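Local coordinates for protein COG0778: Nitroreductase (Streptococcus pneumoniae, PDB 2B67) that binds flavin mononucleotide and, as a member of the nitroreductase family, probably catalyses electron transfer from a reduced nicotinamide cofactor, at residues Ile79-Asp84 / Pro176-Thr181. Sequence-based numbering, arbitrary orientation.
Sequences IALFTD and PELLIT
One face of the Phe82 ring receives Pro176. CB of Pro176 lies over that face in a CH-pi contact, 4.3 Å from the ring centroid. CA of Pro176 also lies over it, and Pro176 N sits above and outside Phe82 CD2, 3.5 Å away. Val164 touches both side chains. The carboxylate of Glu177 is a second flat group. Its OE2 takes a hydrogen bond from Thr83 OG1 at 2.7 Å on the anti lone pair. CG of Glu177 lies 3.5 Å from Thr83 CG2; chi2 (-78°) then sets CD. OE2 also forms a salt bridge with Arg175.

Ile79 and Ile180 exchange two backbone bonds. Leu81 N donates to Leu178 O. Leu81 O accepts Glu177 N at 2.8 Å and, weakly, Leu178 N at 3.5 Å. Glu177 and Leu178 thus both face Leu81, a classic beta bulge. CB of Ala80 meets CD2 of Leu179 on the Phe82 side. Leu81 and Leu178 meet on the opposite face, where Leu178 nears FMN and packs on Leu133 of the second subunit.

These are the inner strands of the antiparallel sheet of this alpha-beta fold, between strands 48-53 and 152-156. The buried Glu177 carboxylate is probably kept ionised by Arg175 and Thr83.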
loop_
_atom_site.group_PDB
_atom_site.type_symbol
_atom_site.label_atom_id
_atom_site.label_comp_id
_atom_site.label_asym_id
_atom_site.label_seq_id
_atom_site.Cartn_x
_atom_site.Cartn_y
_atom_site.Cartn_z
ATOM N N ILE A 79 -14.230 7.972 1.662
ATOM C CA ILE A 79 -13.870 7.482 0.349
ATOM C C ILE A 79 -13.848 6.005 0.530
ATOM O O ILE A 79 -13.044 5.501 1.324
ATOM C CB ILE A 79 -12.475 7.990 -0.100
ATOM C CG1 ILE A 79 -12.508 9.502 -0.314
ATOM C CG2 ILE A 79 -12.069 7.297 -1.391
ATOM C CD1 ILE A 79 -11.143 10.189 -0.307
ATOM N N ALA A 80 -14.761 5.311 -0.141
ATOM C CA ALA A 80 -14.703 3.867 -0.196
ATOM C C ALA A 80 -13.784 3.436 -1.330
ATOM O O ALA A 80 -14.071 3.708 -2.483
ATOM C CB ALA A 80 -16.111 3.279 -0.381
ATOM N N LEU A 81 -12.673 2.773 -1.001
ATOM C CA LEU A 81 -11.724 2.297 -2.005
ATOM C C LEU A 81 -12.118 0.885 -2.396
ATOM O O LEU A 81 -12.142 -0.018 -1.544
ATOM C CB LEU A 81 -10.281 2.302 -1.470
ATOM C CG LEU A 81 -9.169 1.679 -2.325
ATOM C CD1 LEU A 81 -9.067 2.367 -3.704
ATOM C CD2 LEU A 81 -7.841 1.833 -1.614
ATOM N N PHE A 82 -12.427 0.704 -3.681
ATOM C CA PHE A 82 -12.785 -0.618 -4.248
ATOM C C PHE A 82 -11.652 -1.085 -5.174
ATOM O O PHE A 82 -10.889 -0.267 -5.727
ATOM C CB PHE A 82 -14.071 -0.539 -5.112
ATOM C CG PHE A 82 -15.350 -0.361 -4.316
ATOM C CD1 PHE A 82 -15.661 0.868 -3.739
ATOM C CD2 PHE A 82 -16.224 -1.432 -4.130
ATOM C CE1 PHE A 82 -16.824 1.024 -3.011
ATOM C CE2 PHE A 82 -17.397 -1.280 -3.416
ATOM C CZ PHE A 82 -17.699 -0.043 -2.850
ATOM N N THR A 83 -11.557 -2.391 -5.374
ATOM C CA THR A 83 -10.652 -2.913 -6.374
ATOM C C THR A 83 -11.460 -3.767 -7.350
ATOM O O THR A 83 -12.505 -4.322 -6.988
ATOM C CB THR A 83 -9.547 -3.757 -5.749
ATOM O OG1 THR A 83 -10.156 -4.708 -4.872
ATOM C CG2 THR A 83 -8.593 -2.880 -4.927
ATOM N N ASP A 84 -10.933 -3.873 -8.567
ATOM C CA ASP A 84 -11.545 -4.581 -9.681
ATOM C C ASP A 84 -11.258 -6.056 -9.623
ATOM O O ASP A 84 -10.141 -6.482 -9.917
ATOM C CB ASP A 84 -10.983 -4.023 -11.006
ATOM C CG ASP A 84 -11.914 -4.256 -12.202
ATOM O OD1 ASP A 84 -12.716 -5.225 -12.174
ATOM O OD2 ASP A 84 -11.806 -3.476 -13.185
ATOM N N PRO A 176 -15.127 -3.936 -1.943
ATOM C CA PRO A 176 -14.634 -2.886 -1.072
ATOM C C PRO A 176 -13.375 -3.354 -0.349
ATOM O O PRO A 176 -13.304 -4.494 0.128
ATOM C CB PRO A 176 -15.812 -2.623 -0.111
ATOM C CG PRO A 176 -16.651 -3.872 -0.156
ATOM C CD PRO A 176 -16.410 -4.519 -1.489
ATOM N N GLU A 177 -12.362 -2.508 -0.326
ATOM C CA GLU A 177 -11.142 -2.854 0.418
ATOM C C GLU A 177 -11.019 -2.134 1.761
ATOM O O GLU A 177 -10.613 -2.738 2.765
ATOM C CB GLU A 177 -9.899 -2.560 -0.437
ATOM C CG GLU A 177 -9.833 -3.408 -1.734
ATOM C CD GLU A 177 -9.369 -4.845 -1.515
ATOM O OE1 GLU A 177 -9.087 -5.262 -0.370
ATOM O OE2 GLU A 177 -9.301 -5.579 -2.506
ATOM N N LEU A 178 -11.366 -0.845 1.762
ATOM C CA LEU A 178 -11.067 0.101 2.869
ATOM C C LEU A 178 -12.050 1.255 2.806
ATOM O O LEU A 178 -12.468 1.661 1.707
ATOM C CB LEU A 178 -9.667 0.751 2.652
ATOM C CG LEU A 178 -8.359 -0.012 2.843
ATOM C CD1 LEU A 178 -7.142 0.870 2.497
ATOM C CD2 LEU A 178 -8.234 -0.584 4.280
ATOM N N LEU A 179 -12.354 1.828 3.968
ATOM C CA LEU A 179 -13.030 3.120 4.042
ATOM C C LEU A 179 -11.996 4.114 4.559
ATOM O O LEU A 179 -11.323 3.849 5.547
ATOM C CB LEU A 179 -14.257 3.092 4.995
ATOM C CG LEU A 179 -15.344 2.033 4.743
ATOM C CD1 LEU A 179 -16.533 2.240 5.712
ATOM C CD2 LEU A 179 -15.838 2.030 3.258
ATOM N N ILE A 180 -11.877 5.247 3.891
ATOM C CA ILE A 180 -10.954 6.299 4.290
ATOM C C ILE A 180 -11.809 7.481 4.655
ATOM O O ILE A 180 -12.387 8.113 3.753
ATOM C CB ILE A 180 -10.062 6.812 3.116
ATOM C CG1 ILE A 180 -9.623 5.687 2.168
ATOM C CG2 ILE A 180 -8.926 7.677 3.663
ATOM C CD1 ILE A 180 -8.413 5.041 2.499
ATOM N N THR A 181 -11.885 7.796 5.941
ATOM C CA THR A 181 -12.591 9.006 6.352
ATOM C C THR A 181 -11.745 10.229 6.066
ATOM O O THR A 181 -10.523 10.183 6.163
ATOM C CB THR A 181 -12.950 8.983 7.828
ATOM O OG1 THR A 181 -11.767 8.703 8.598
ATOM C CG2 THR A 181 -14.069 7.894 8.082
#